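Local structure of sulfide-quinone reductase (Aquifex aeolicus, 3HYW) at residues R36-F41 / I58-L62; I218-A222 / Y233-N237; V292-I298 / K312-I317. The protein oxidises hydrogen sulfide with an FAD cofactor, passing the electrons to a quinone and building up polysulfur, as a membrane-associated homotrimer. One frame throughout, in Å; residues are numbered along the deposited sequence.

Contact 1: residues R36-F41 / I58-L62. With FAD (flavin-adenine dinucleotide), chain G.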
loop_
_atom_site.group_PDB
_atom_site.type_symbol
_atom_site.label_atom_id
_atom_site.label_comp_id
_atom_site.label_asym_id
_atom_site.label_seq_id
_atom_site.Cartn_x
_atom_site.Cartn_y
_atom_site.Cartn_z
ATOM N N ARG A 36 -36.939 -6.705 -25.812
ATOM C CA ARG A 36 -37.514 -6.053 -24.645
ATOM C C ARG A 36 -38.343 -4.851 -25.082
ATOM O O ARG A 36 -37.925 -4.109 -25.964
ATOM C CB ARG A 36 -36.416 -5.619 -23.671
ATOM C CG ARG A 36 -35.944 -6.734 -22.774
ATOM C CD ARG A 36 -34.792 -6.297 -21.887
ATOM N NE ARG A 36 -34.450 -7.337 -20.919
ATOM C CZ ARG A 36 -33.590 -8.329 -21.142
ATOM N NH1 ARG A 36 -32.964 -8.428 -22.309
ATOM N NH2 ARG A 36 -33.357 -9.226 -20.189
ATOM N N PRO A 37 -39.520 -4.658 -24.465
ATOM C CA PRO A 37 -40.408 -3.545 -24.815
ATOM C C PRO A 37 -39.957 -2.200 -24.241
ATOM O O PRO A 37 -40.608 -1.178 -24.468
ATOM C CB PRO A 37 -41.740 -3.957 -24.189
ATOM C CG PRO A 37 -41.349 -4.800 -23.009
ATOM C CD PRO A 37 -40.087 -5.509 -23.397
ATOM N N TYR A 38 -38.848 -2.201 -23.510
ATOM C CA TYR A 38 -38.410 -1.014 -22.790
ATOM C C TYR A 38 -36.915 -0.802 -22.959
ATOM O O TYR A 38 -36.172 -1.766 -23.175
ATOM C CB TYR A 38 -38.745 -1.149 -21.289
ATOM C CG TYR A 38 -38.038 -2.311 -20.600
ATOM C CD1 TYR A 38 -36.789 -2.135 -19.999
ATOM C CD2 TYR A 38 -38.623 -3.581 -20.549
ATOM C CE1 TYR A 38 -36.127 -3.196 -19.378
ATOM C CE2 TYR A 38 -37.965 -4.658 -19.928
ATOM C CZ TYR A 38 -36.723 -4.451 -19.342
ATOM O OH TYR A 38 -36.067 -5.493 -18.725
ATOM N N PHE A 39 -36.473 0.452 -22.854
ATOM C CA PHE A 39 -35.065 0.719 -22.588
ATOM C C PHE A 39 -34.844 0.599 -21.081
ATOM O O PHE A 39 -35.545 1.236 -20.299
ATOM C CB PHE A 39 -34.639 2.119 -23.061
ATOM C CG PHE A 39 -33.318 2.579 -22.473
ATOM C CD1 PHE A 39 -32.118 2.240 -23.084
ATOM C CD2 PHE A 39 -33.280 3.325 -21.291
ATOM C CE1 PHE A 39 -30.899 2.642 -22.543
ATOM C CE2 PHE A 39 -32.060 3.726 -20.732
ATOM C CZ PHE A 39 -30.874 3.389 -21.361
ATOM N N GLY A 40 -33.869 -0.213 -20.677
ATOM C CA GLY A 40 -33.536 -0.346 -19.262
ATOM C C GLY A 40 -32.251 0.398 -18.950
ATOM O O GLY A 40 -31.241 0.185 -19.611
ATOM N N PHE A 41 -32.284 1.281 -17.956
ATOM C CA PHE A 41 -31.072 1.984 -17.548
ATOM C C PHE A 41 -30.203 1.065 -16.693
ATOM O O PHE A 41 -30.330 0.999 -15.456
ATOM C CB PHE A 41 -31.374 3.306 -16.834
ATOM C CG PHE A 41 -30.139 4.139 -16.563
ATOM C CD1 PHE A 41 -29.450 4.743 -17.608
ATOM C CD2 PHE A 41 -29.660 4.296 -15.272
ATOM C CE1 PHE A 41 -28.314 5.507 -17.366
ATOM C CE2 PHE A 41 -28.522 5.057 -15.018
ATOM C CZ PHE A 41 -27.853 5.664 -16.070
ATOM N N ILE A 58 -36.599 3.590 -13.881
ATOM C CA ILE A 58 -35.324 3.421 -14.589
ATOM C C ILE A 58 -35.499 2.693 -15.923
ATOM O O ILE A 58 -34.573 2.043 -16.412
ATOM C CB ILE A 58 -34.257 2.674 -13.725
ATOM C CG1 ILE A 58 -34.736 1.253 -13.381
ATOM C CG2 ILE A 58 -33.960 3.475 -12.459
ATOM C CD1 ILE A 58 -33.633 0.245 -13.123
ATOM N N SER A 59 -36.691 2.809 -16.499
ATOM C CA SER A 59 -36.995 2.200 -17.793
ATOM C C SER A 59 -37.894 3.118 -18.624
ATOM O O SER A 59 -38.579 3.979 -18.076
ATOM C CB SER A 59 -37.659 0.831 -17.610
ATOM O OG SER A 59 -38.792 0.921 -16.762
ATOM N N VAL A 60 -37.875 2.920 -19.941
ATOM C CA VAL A 60 -38.658 3.717 -20.884
ATOM C C VAL A 60 -39.337 2.794 -21.911
ATOM O O VAL A 60 -38.648 2.148 -22.705
ATOM C CB VAL A 60 -37.759 4.750 -21.632
ATOM C CG1 VAL A 60 -38.595 5.641 -22.553
ATOM C CG2 VAL A 60 -36.982 5.619 -20.645
ATOM N N PRO A 61 -40.687 2.719 -21.896
ATOM C CA PRO A 61 -41.382 1.975 -22.958
ATOM C C PRO A 61 -41.121 2.586 -24.347
ATOM O O PRO A 61 -41.297 3.796 -24.544
ATOM C CB PRO A 61 -42.858 2.092 -22.557
ATOM C CG PRO A 61 -42.827 2.382 -21.082
ATOM C CD PRO A 61 -41.638 3.270 -20.914
ATOM N N LEU A 62 -40.705 1.743 -25.287
ATOM C CA LEU A 62 -40.209 2.187 -26.598
ATOM C C LEU A 62 -41.260 2.343 -27.696
ATOM O O LEU A 62 -41.117 3.203 -28.568
ATOM C CB LEU A 62 -39.104 1.247 -27.080
ATOM C CG LEU A 62 -37.868 1.193 -26.172
ATOM C CD1 LEU A 62 -36.887 0.121 -26.618
ATOM C CD2 LEU A 62 -37.196 2.560 -26.115
HETATM P PA FAD G . -27.873 -3.293 -23.409
HETATM O O1A FAD G . -28.004 -1.867 -22.937
HETATM O O2A FAD G . -27.986 -4.408 -22.416
HETATM O O5B FAD G . -28.969 -3.477 -24.558
HETATM C C5B FAD G . -29.079 -4.629 -25.376
HETATM C C4B FAD G . -30.478 -4.612 -25.972
HETATM O O4B FAD G . -30.586 -5.596 -27.000
HETATM C C3B FAD G . -31.524 -4.976 -24.931
HETATM O O3B FAD G . -32.664 -4.128 -25.111
HETATM C C2B FAD G . -31.870 -6.416 -25.256
HETATM O O2B FAD G . -33.195 -6.752 -24.850
HETATM C C1B FAD G . -31.721 -6.430 -26.766
HETATM N N9A FAD G . -31.483 -7.769 -27.369
HETATM C C8A FAD G . -30.703 -8.762 -26.888
HETATM N N7A FAD G . -30.743 -9.806 -27.754
HETATM C C5A FAD G . -31.561 -9.458 -28.776
HETATM C C6A FAD G . -31.989 -10.101 -29.935
HETATM N N6A FAD G . -31.567 -11.355 -30.219
HETATM N N1A FAD G . -32.834 -9.459 -30.785
HETATM C C2A FAD G . -33.265 -8.213 -30.521
HETATM N N3A FAD G . -32.870 -7.572 -29.410
HETATM C C4A FAD G . -32.018 -8.171 -28.528
HETATM N N1 FAD G . -21.548 1.191 -17.568
HETATM C C2 FAD G . -21.213 2.419 -17.092
HETATM O O2 FAD G . -20.602 3.224 -17.823
HETATM N N3 FAD G . -21.537 2.802 -15.833
HETATM C C4 FAD G . -22.207 1.957 -15.023
HETATM O O4 FAD G . -22.533 2.319 -13.747
HETATM C C4X FAD G . -22.558 0.695 -15.487
HETATM N N5 FAD G . -23.223 -0.150 -14.667
HETATM C C5X FAD G . -23.582 -1.378 -15.099
HETATM C C6 FAD G . -24.283 -2.229 -14.236
HETATM C C7 FAD G . -24.656 -3.503 -14.651
HETATM C C7M FAD G . -25.409 -4.394 -13.680
HETATM C C8 FAD G . -24.323 -3.923 -15.941
HETATM C C8M FAD G . -24.695 -5.301 -16.458
HETATM C C9 FAD G . -23.619 -3.069 -16.795
HETATM C C9A FAD G . -23.247 -1.777 -16.391
HETATM N N10 FAD G . -22.577 -0.927 -17.226
HETATM C C10 FAD G . -22.221 0.306 -16.783
HETATM C "C1'" FAD G . -22.161 -1.383 -18.572
HETATM C "C2'" FAD G . -22.901 -0.918 -19.810
HETATM O "O2'" FAD G . -23.047 0.508 -19.797
HETATM C "C3'" FAD G . -24.234 -1.661 -19.907
HETATM O "O3'" FAD G . -23.982 -3.086 -19.949
HETATM C "C4'" FAD G . -25.016 -1.237 -21.143
HETATM O "O4'" FAD G . -26.382 -1.632 -20.959
HETATM C "C5'" FAD G . -24.446 -1.875 -22.405
HETATM O "O5'" FAD G . -25.138 -1.387 -23.550
HETATM P P FAD G . -25.522 -2.338 -24.794
HETATM O O1P FAD G . -26.299 -1.502 -25.777
HETATM O O2P FAD G . -24.303 -3.097 -25.271
HETATM O O3P FAD G . -26.473 -3.477 -24.163
#
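Four backbone hydrogen bonds fasten 36-41 to 58-62: F39 N to V60 O (2.8 Å), V60 N to F39 O (2.9 Å), F41 N to I58 O (2.9 Å) and L62 N to P37 O (3.0 Å). They make a two-stranded antiparallel sheet in which F39 and V60 form the hydrogen-bonded pair, flanked by the non-hydrogen-bonded pairs Y38-P61 and G40-S59. Just before strand 38-40, R36 NH1 donates to ribose O2B of FAD (3.1 Å), while the same guanidinium forms a salt bridge with E127, which also accepts a hydrogen bond from Y38. On the face of F39 and V60 their CB atoms are 4.3 Å apart, and L62 brings CD2 to 4.0 Å from F39 CB; helices 12-24 and 376-395 cover the phenyl ring. Y38 CD1 rests 3.9 Å from S59 CB on the other face; F41 CB meets I58 CB at 4.3 Å. Pairing through main-chain atoms leaves side chains available for other work: R36 holds the cofactor's ribose, and F39 packs against the FAD-binding helix.

Contact 2: residues I218-A222 / Y233-N237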
loop_
_atom_site.group_PDB
_atom_site.type_symbol
_atom_site.label_atom_id
_atom_site.label_comp_id
_atom_site.label_asym_id
_atom_site.label_seq_id
_atom_site.Cartn_x
_atom_site.Cartn_y
_atom_site.Cartn_z
ATOM N N ILE A 218 -10.659 -12.358 -1.788
ATOM C CA ILE A 218 -9.784 -13.340 -2.395
ATOM C C ILE A 218 -9.748 -12.992 -3.880
ATOM O O ILE A 218 -10.783 -12.974 -4.545
ATOM C CB ILE A 218 -10.323 -14.783 -2.205
ATOM C CG1 ILE A 218 -10.676 -15.051 -0.733
ATOM C CG2 ILE A 218 -9.321 -15.802 -2.741
ATOM C CD1 ILE A 218 -11.594 -16.245 -0.498
ATOM N N ALA A 219 -8.561 -12.683 -4.383
ATOM C CA ALA A 219 -8.391 -12.334 -5.786
ATOM C C ALA A 219 -7.572 -13.411 -6.481
ATOM O O ALA A 219 -6.968 -14.262 -5.826
ATOM C CB ALA A 219 -7.718 -10.964 -5.920
ATOM N N ASN A 220 -7.566 -13.372 -7.809
ATOM C CA ASN A 220 -6.724 -14.252 -8.621
ATOM C C ASN A 220 -7.093 -15.733 -8.488
ATOM O O ASN A 220 -6.222 -16.608 -8.529
ATOM C CB ASN A 220 -5.236 -14.020 -8.296
ATOM C CG ASN A 220 -4.343 -14.173 -9.506
ATOM O OD1 ASN A 220 -4.785 -14.027 -10.647
ATOM N ND2 ASN A 220 -3.071 -14.461 -9.264
ATOM N N VAL A 221 -8.389 -16.003 -8.342
ATOM C CA VAL A 221 -8.877 -17.375 -8.222
ATOM C C VAL A 221 -10.040 -17.595 -9.180
ATOM O O VAL A 221 -10.656 -16.644 -9.658
ATOM C CB VAL A 221 -9.307 -17.742 -6.768
ATOM C CG1 VAL A 221 -8.111 -17.720 -5.814
ATOM C CG2 VAL A 221 -10.416 -16.817 -6.273
ATOM N N ALA A 222 -10.334 -18.862 -9.445
ATOM C CA ALA A 222 -11.391 -19.232 -10.373
ATOM C C ALA A 222 -12.536 -19.869 -9.599
ATOM O O ALA A 222 -12.407 -20.994 -9.098
ATOM C CB ALA A 222 -10.843 -20.206 -11.428
ATOM N N TYR A 233 -13.881 -22.402 -5.010
ATOM C CA TYR A 233 -12.959 -21.771 -5.941
ATOM C C TYR A 233 -11.655 -22.555 -6.040
ATOM O O TYR A 233 -11.307 -23.317 -5.138
ATOM C CB TYR A 233 -12.705 -20.301 -5.572
ATOM C CG TYR A 233 -11.994 -20.079 -4.254
ATOM C CD1 TYR A 233 -12.710 -19.963 -3.063
ATOM C CD2 TYR A 233 -10.603 -19.971 -4.203
ATOM C CE1 TYR A 233 -12.056 -19.755 -1.849
ATOM C CE2 TYR A 233 -9.940 -19.759 -3.000
ATOM C CZ TYR A 233 -10.671 -19.649 -1.828
ATOM O OH TYR A 233 -10.012 -19.456 -0.631
ATOM N N GLU A 234 -10.945 -22.351 -7.144
ATOM C CA GLU A 234 -9.675 -23.005 -7.394
ATOM C C GLU A 234 -8.583 -21.941 -7.505
ATOM O O GLU A 234 -8.742 -20.957 -8.233
ATOM C CB GLU A 234 -9.779 -23.799 -8.694
ATOM C CG GLU A 234 -8.642 -24.753 -8.977
ATOM C CD GLU A 234 -8.863 -25.554 -10.247
ATOM O OE1 GLU A 234 -9.999 -26.027 -10.477
ATOM O OE2 GLU A 234 -7.893 -25.722 -11.018
ATOM N N ASP A 235 -7.483 -22.120 -6.776
ATOM C CA ASP A 235 -6.349 -21.214 -6.941
ATOM C C ASP A 235 -5.508 -21.601 -8.162
ATOM O O ASP A 235 -5.843 -22.554 -8.876
ATOM C CB ASP A 235 -5.515 -21.065 -5.653
ATOM C CG ASP A 235 -4.861 -22.365 -5.193
ATOM O OD1 ASP A 235 -4.645 -23.288 -6.013
ATOM O OD2 ASP A 235 -4.543 -22.446 -3.989
ATOM N N LEU A 236 -4.435 -20.850 -8.404
ATOM C CA LEU A 236 -3.571 -21.073 -9.566
ATOM C C LEU A 236 -2.682 -22.309 -9.450
ATOM O O LEU A 236 -2.099 -22.753 -10.444
ATOM C CB LEU A 236 -2.726 -19.830 -9.851
ATOM C CG LEU A 236 -3.454 -18.712 -10.590
ATOM C CD1 LEU A 236 -2.782 -17.399 -10.302
ATOM C CD2 LEU A 236 -3.500 -18.976 -12.092
ATOM N N ASN A 237 -2.578 -22.861 -8.243
ATOM C CA ASN A 237 -1.897 -24.138 -8.027
ATOM C C ASN A 237 -2.812 -25.331 -8.318
ATOM O O ASN A 237 -2.381 -26.484 -8.236
ATOM C CB ASN A 237 -1.355 -24.237 -6.593
ATOM C CG ASN A 237 -0.282 -23.198 -6.286
ATOM O OD1 ASN A 237 -0.082 -22.828 -5.128
ATOM N ND2 ASN A 237 0.414 -22.729 -7.316
HETATM O O HOH W 1 -4.610 -18.105 -7.007
#
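An antiparallel beta pairing begins here, where the chain leaves the edge strand 216-218 of the mixed five-stranded sheet and enters strand 222-226 of a small three-stranded meander. Segment 218-222 makes the passage; 233-237 carries on from the meander's middle strand, 230-234. I218, still bonded through its backbone to strand 182-185, directs its side chain toward the second segment, with CD1 3.8 Å from Y233 CZ. N220 has a left-handed backbone conformation (phi 65°, psi 35°), which bends the chain between the two sheets. Its carbonyl O receives a hydrogen bond from water 1 (2.7 Å), and the same water accepts one from L236 N (3.1 Å), so a solvent molecule spans the gap where direct pairing has stopped. V221 points toward the second segment: CB lies 3.6 Å from Y233 CD2, and CG1 comes within 4.1 Å of D235 CA. With I185 of strand 182-185 also touching I218, V221 and Y233, the tyrosine ring helps join the two sheets in one apolar cluster. A222 is the point of true beta geometry, a hydrogen-bonded antiparallel pair with E234. The carboxylate of E234 leads off to a salt bridge with K224, while D235 accepts a hydrogen bond from the backbone of N239 in the following turn. Two backbone bonds make the A222-E234 pair: A222 N to E234 O, 2.9 Å and nearly straight at 176°, and E234 N to A222 O, 2.8 Å.

Contact 3: residues V292-I298 / K312-I317. With FAD (flavin-adenine dinucleotide), chain G.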
loop_
_atom_site.group_PDB
_atom_site.type_symbol
_atom_site.label_atom_id
_atom_site.label_comp_id
_atom_site.label_asym_id
_atom_site.label_seq_id
_atom_site.Cartn_x
_atom_site.Cartn_y
_atom_site.Cartn_z
ATOM N N VAL A 292 -22.052 -2.136 -32.052
ATOM C CA VAL A 292 -21.981 -1.103 -31.019
ATOM C C VAL A 292 -22.313 -1.743 -29.676
ATOM O O VAL A 292 -23.286 -2.478 -29.563
ATOM C CB VAL A 292 -22.965 0.077 -31.296
ATOM C CG1 VAL A 292 -22.962 1.093 -30.155
ATOM C CG2 VAL A 292 -22.630 0.780 -32.601
ATOM N N GLY A 293 -21.488 -1.477 -28.668
ATOM C CA GLY A 293 -21.770 -1.952 -27.324
ATOM C C GLY A 293 -21.003 -3.175 -26.874
ATOM O O GLY A 293 -19.935 -3.492 -27.404
ATOM N N VAL A 294 -21.564 -3.857 -25.873
ATOM C CA VAL A 294 -20.931 -5.010 -25.232
ATOM C C VAL A 294 -20.769 -6.183 -26.199
ATOM O O VAL A 294 -19.860 -7.004 -26.057
ATOM C CB VAL A 294 -21.761 -5.466 -23.990
ATOM C CG1 VAL A 294 -21.210 -6.753 -23.404
ATOM C CG2 VAL A 294 -21.777 -4.364 -22.932
ATOM N N VAL A 295 -21.651 -6.248 -27.187
ATOM C CA VAL A 295 -21.643 -7.333 -28.161
ATOM C C VAL A 295 -20.418 -7.305 -29.088
ATOM O O VAL A 295 -20.169 -8.265 -29.812
ATOM C CB VAL A 295 -22.958 -7.361 -28.989
ATOM C CG1 VAL A 295 -22.951 -6.287 -30.082
ATOM C CG2 VAL A 295 -23.178 -8.750 -29.590
ATOM N N THR A 296 -19.666 -6.206 -29.072
ATOM C CA THR A 296 -18.475 -6.074 -29.931
ATOM C C THR A 296 -17.277 -6.867 -29.400
ATOM O O THR A 296 -16.993 -6.857 -28.204
ATOM C CB THR A 296 -18.068 -4.597 -30.170
ATOM O OG1 THR A 296 -17.781 -3.939 -28.924
ATOM C CG2 THR A 296 -19.177 -3.855 -30.907
ATOM N N ALA A 297 -16.574 -7.551 -30.298
ATOM C CA ALA A 297 -15.393 -8.314 -29.911
ATOM C C ALA A 297 -14.180 -7.389 -29.786
ATOM O O ALA A 297 -13.616 -6.933 -30.786
ATOM C CB ALA A 297 -15.124 -9.429 -30.912
ATOM N N ILE A 298 -13.789 -7.107 -28.549
ATOM C CA ILE A 298 -12.611 -6.291 -28.286
ATOM C C ILE A 298 -11.641 -7.169 -27.505
ATOM O O ILE A 298 -12.027 -7.743 -26.489
ATOM C CB ILE A 298 -12.951 -5.006 -27.476
ATOM C CG1 ILE A 298 -13.964 -4.130 -28.218
ATOM C CG2 ILE A 298 -11.684 -4.177 -27.193
ATOM C CD1 ILE A 298 -14.409 -2.911 -27.414
ATOM N N LYS A 312 -17.061 -2.796 -21.576
ATOM C CA LYS A 312 -17.549 -1.787 -22.501
ATOM C C LYS A 312 -18.515 -0.936 -21.695
ATOM O O LYS A 312 -19.666 -1.317 -21.475
ATOM C CB LYS A 312 -18.256 -2.419 -23.708
ATOM C CG LYS A 312 -17.332 -3.160 -24.672
ATOM C CD LYS A 312 -17.282 -4.628 -24.336
ATOM C CE LYS A 312 -16.659 -5.435 -25.458
ATOM N NZ LYS A 312 -17.199 -6.820 -25.475
ATOM N N THR A 313 -18.016 0.198 -21.221
ATOM C CA THR A 313 -18.778 1.078 -20.341
ATOM C C THR A 313 -19.687 1.996 -21.152
ATOM O O THR A 313 -19.561 2.082 -22.376
ATOM C CB THR A 313 -17.852 1.947 -19.462
ATOM O OG1 THR A 313 -17.347 3.052 -20.222
ATOM C CG2 THR A 313 -16.701 1.141 -18.916
ATOM N N GLY A 314 -20.593 2.681 -20.453
ATOM C CA GLY A 314 -21.549 3.597 -21.074
ATOM C C GLY A 314 -20.915 4.638 -21.973
ATOM O O GLY A 314 -21.343 4.824 -23.108
ATOM N N MET A 315 -19.892 5.324 -21.471
ATOM C CA MET A 315 -19.202 6.345 -22.263
ATOM C C MET A 315 -18.510 5.783 -23.514
ATOM O O MET A 315 -18.574 6.396 -24.580
ATOM C CB MET A 315 -18.223 7.147 -21.405
ATOM C CG MET A 315 -17.308 8.047 -22.218
ATOM S SD MET A 315 -16.215 9.042 -21.193
ATOM C CE MET A 315 -17.198 10.512 -21.047
ATOM N N MET A 316 -17.862 4.625 -23.380
ATOM C CA MET A 316 -17.233 3.953 -24.524
ATOM C C MET A 316 -18.248 3.654 -25.622
ATOM O O MET A 316 -17.968 3.853 -26.803
ATOM C CB MET A 316 -16.594 2.637 -24.093
ATOM C CG MET A 316 -15.448 2.789 -23.095
ATOM S SD MET A 316 -14.952 1.212 -22.379
ATOM C CE MET A 316 -14.234 0.406 -23.809
ATOM N N ILE A 317 -19.414 3.166 -25.205
ATOM C CA ILE A 317 -20.491 2.764 -26.096
ATOM C C ILE A 317 -21.164 3.954 -26.789
ATOM O O ILE A 317 -21.514 3.870 -27.967
ATOM C CB ILE A 317 -21.538 1.919 -25.333
ATOM C CG1 ILE A 317 -20.900 0.609 -24.867
ATOM C CG2 ILE A 317 -22.779 1.637 -26.210
ATOM C CD1 ILE A 317 -21.731 -0.159 -23.895
HETATM P PA FAD G . -27.873 -3.293 -23.409
HETATM O O1A FAD G . -28.004 -1.867 -22.937
HETATM O O2A FAD G . -27.986 -4.408 -22.416
HETATM O O5B FAD G . -28.969 -3.477 -24.558
HETATM C C5B FAD G . -29.079 -4.629 -25.376
HETATM C C4B FAD G . -30.478 -4.612 -25.972
HETATM O O4B FAD G . -30.586 -5.596 -27.000
HETATM C C3B FAD G . -31.524 -4.976 -24.931
HETATM O O3B FAD G . -32.664 -4.128 -25.111
HETATM C C2B FAD G . -31.870 -6.416 -25.256
HETATM O O2B FAD G . -33.195 -6.752 -24.850
HETATM C C1B FAD G . -31.721 -6.430 -26.766
HETATM N N9A FAD G . -31.483 -7.769 -27.369
HETATM C C8A FAD G . -30.703 -8.762 -26.888
HETATM N N7A FAD G . -30.743 -9.806 -27.754
HETATM C C5A FAD G . -31.561 -9.458 -28.776
HETATM C C6A FAD G . -31.989 -10.101 -29.935
HETATM N N6A FAD G . -31.567 -11.355 -30.219
HETATM N N1A FAD G . -32.834 -9.459 -30.785
HETATM C C2A FAD G . -33.265 -8.213 -30.521
HETATM N N3A FAD G . -32.870 -7.572 -29.410
HETATM C C4A FAD G . -32.018 -8.171 -28.528
HETATM N N1 FAD G . -21.548 1.191 -17.568
HETATM C C2 FAD G . -21.213 2.419 -17.092
HETATM O O2 FAD G . -20.602 3.224 -17.823
HETATM N N3 FAD G . -21.537 2.802 -15.833
HETATM C C4 FAD G . -22.207 1.957 -15.023
HETATM O O4 FAD G . -22.533 2.319 -13.747
HETATM C C4X FAD G . -22.558 0.695 -15.487
HETATM N N5 FAD G . -23.223 -0.150 -14.667
HETATM C C5X FAD G . -23.582 -1.378 -15.099
HETATM C C6 FAD G . -24.283 -2.229 -14.236
HETATM C C7 FAD G . -24.656 -3.503 -14.651
HETATM C C7M FAD G . -25.409 -4.394 -13.680
HETATM C C8 FAD G . -24.323 -3.923 -15.941
HETATM C C8M FAD G . -24.695 -5.301 -16.458
HETATM C C9 FAD G . -23.619 -3.069 -16.795
HETATM C C9A FAD G . -23.247 -1.777 -16.391
HETATM N N10 FAD G . -22.577 -0.927 -17.226
HETATM C C10 FAD G . -22.221 0.306 -16.783
HETATM C "C1'" FAD G . -22.161 -1.383 -18.572
HETATM C "C2'" FAD G . -22.901 -0.918 -19.810
HETATM O "O2'" FAD G . -23.047 0.508 -19.797
HETATM C "C3'" FAD G . -24.234 -1.661 -19.907
HETATM O "O3'" FAD G . -23.982 -3.086 -19.949
HETATM C "C4'" FAD G . -25.016 -1.237 -21.143
HETATM O "O4'" FAD G . -26.382 -1.632 -20.959
HETATM C "C5'" FAD G . -24.446 -1.875 -22.405
HETATM O "O5'" FAD G . -25.138 -1.387 -23.550
HETATM P P FAD G . -25.522 -2.338 -24.794
HETATM O O1P FAD G . -26.299 -1.502 -25.777
HETATM O O2P FAD G . -24.303 -3.097 -25.271
HETATM O O3P FAD G . -26.473 -3.477 -24.163
HETATM O O HOH W 2 -14.618 -8.734 -26.417
#
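This is a buried loop-to-helix contact at the heart of the chain, between the turn after strand 289-291, an edge of the parallel FAD-binding Rossmann-type sheet, and the start of helix 314-332. Both segments bind FAD. Residues G293 to T296 form a type I beta turn, closed by T296 N to G293 O (3.2 Å) and reinforced by T296 OG1 to the same carbonyl oxygen, G293 O (2.7 Å). At its head, V294 N donates to phosphate oxygen O2P of FAD (2.9 Å). G293 suits this place doubly: its positive phi strongly favours glycine, and a CB would clash with that phosphate oxygen. Across the contact, T313 occupies the N-cap position of helix 314-332, and G314, in its first turn, sends its amide N to flavin O2 (2.7 Å). The two segments thus hold opposite ends of the cofactor's ribityl stretch, the phosphate and the pyrimidine part of the flavin, while the bound quinone touches G314 and M315. I317 brings CG1 to 3.7 Å from G293 CA, places CG2 4.0 Å from V292 CG1, and lays CD1 3.5 Å from C5' of FAD; on the protein side it also packs on V12 of the glycine-rich FAD-binding segment. K312 contributes the largest covered area and reaches along the turn, with CE 3.9 Å from I298 CD1. The buried ammonium is met by carbonyl groups of the main chain: K312 NZ donates to V294 O and to T296 O, each at 2.7 Å.

The three contacts follow one another along the chain, neither nesting nor crossing. Contact 1 closes first, bringing 58-62 back to 36-41 across an excursion that includes helix 45-50. Contact 2 comes next, a short closure around the hairpin of strands 222-226 and 230-234. Contact 3 closes last, spanning a helix-free loop from the end of strand 289-291 to helix 314-332. Contacts 1 and 3 share FAD: one holds its adenosine ribose, the other its phosphate and flavin, with centres about 19 Å apart. Contact 2 lies across the chain's centre from contact 1, their centres about 38 Å apart, and joins the meander to the mixed sheet away from the cofactor.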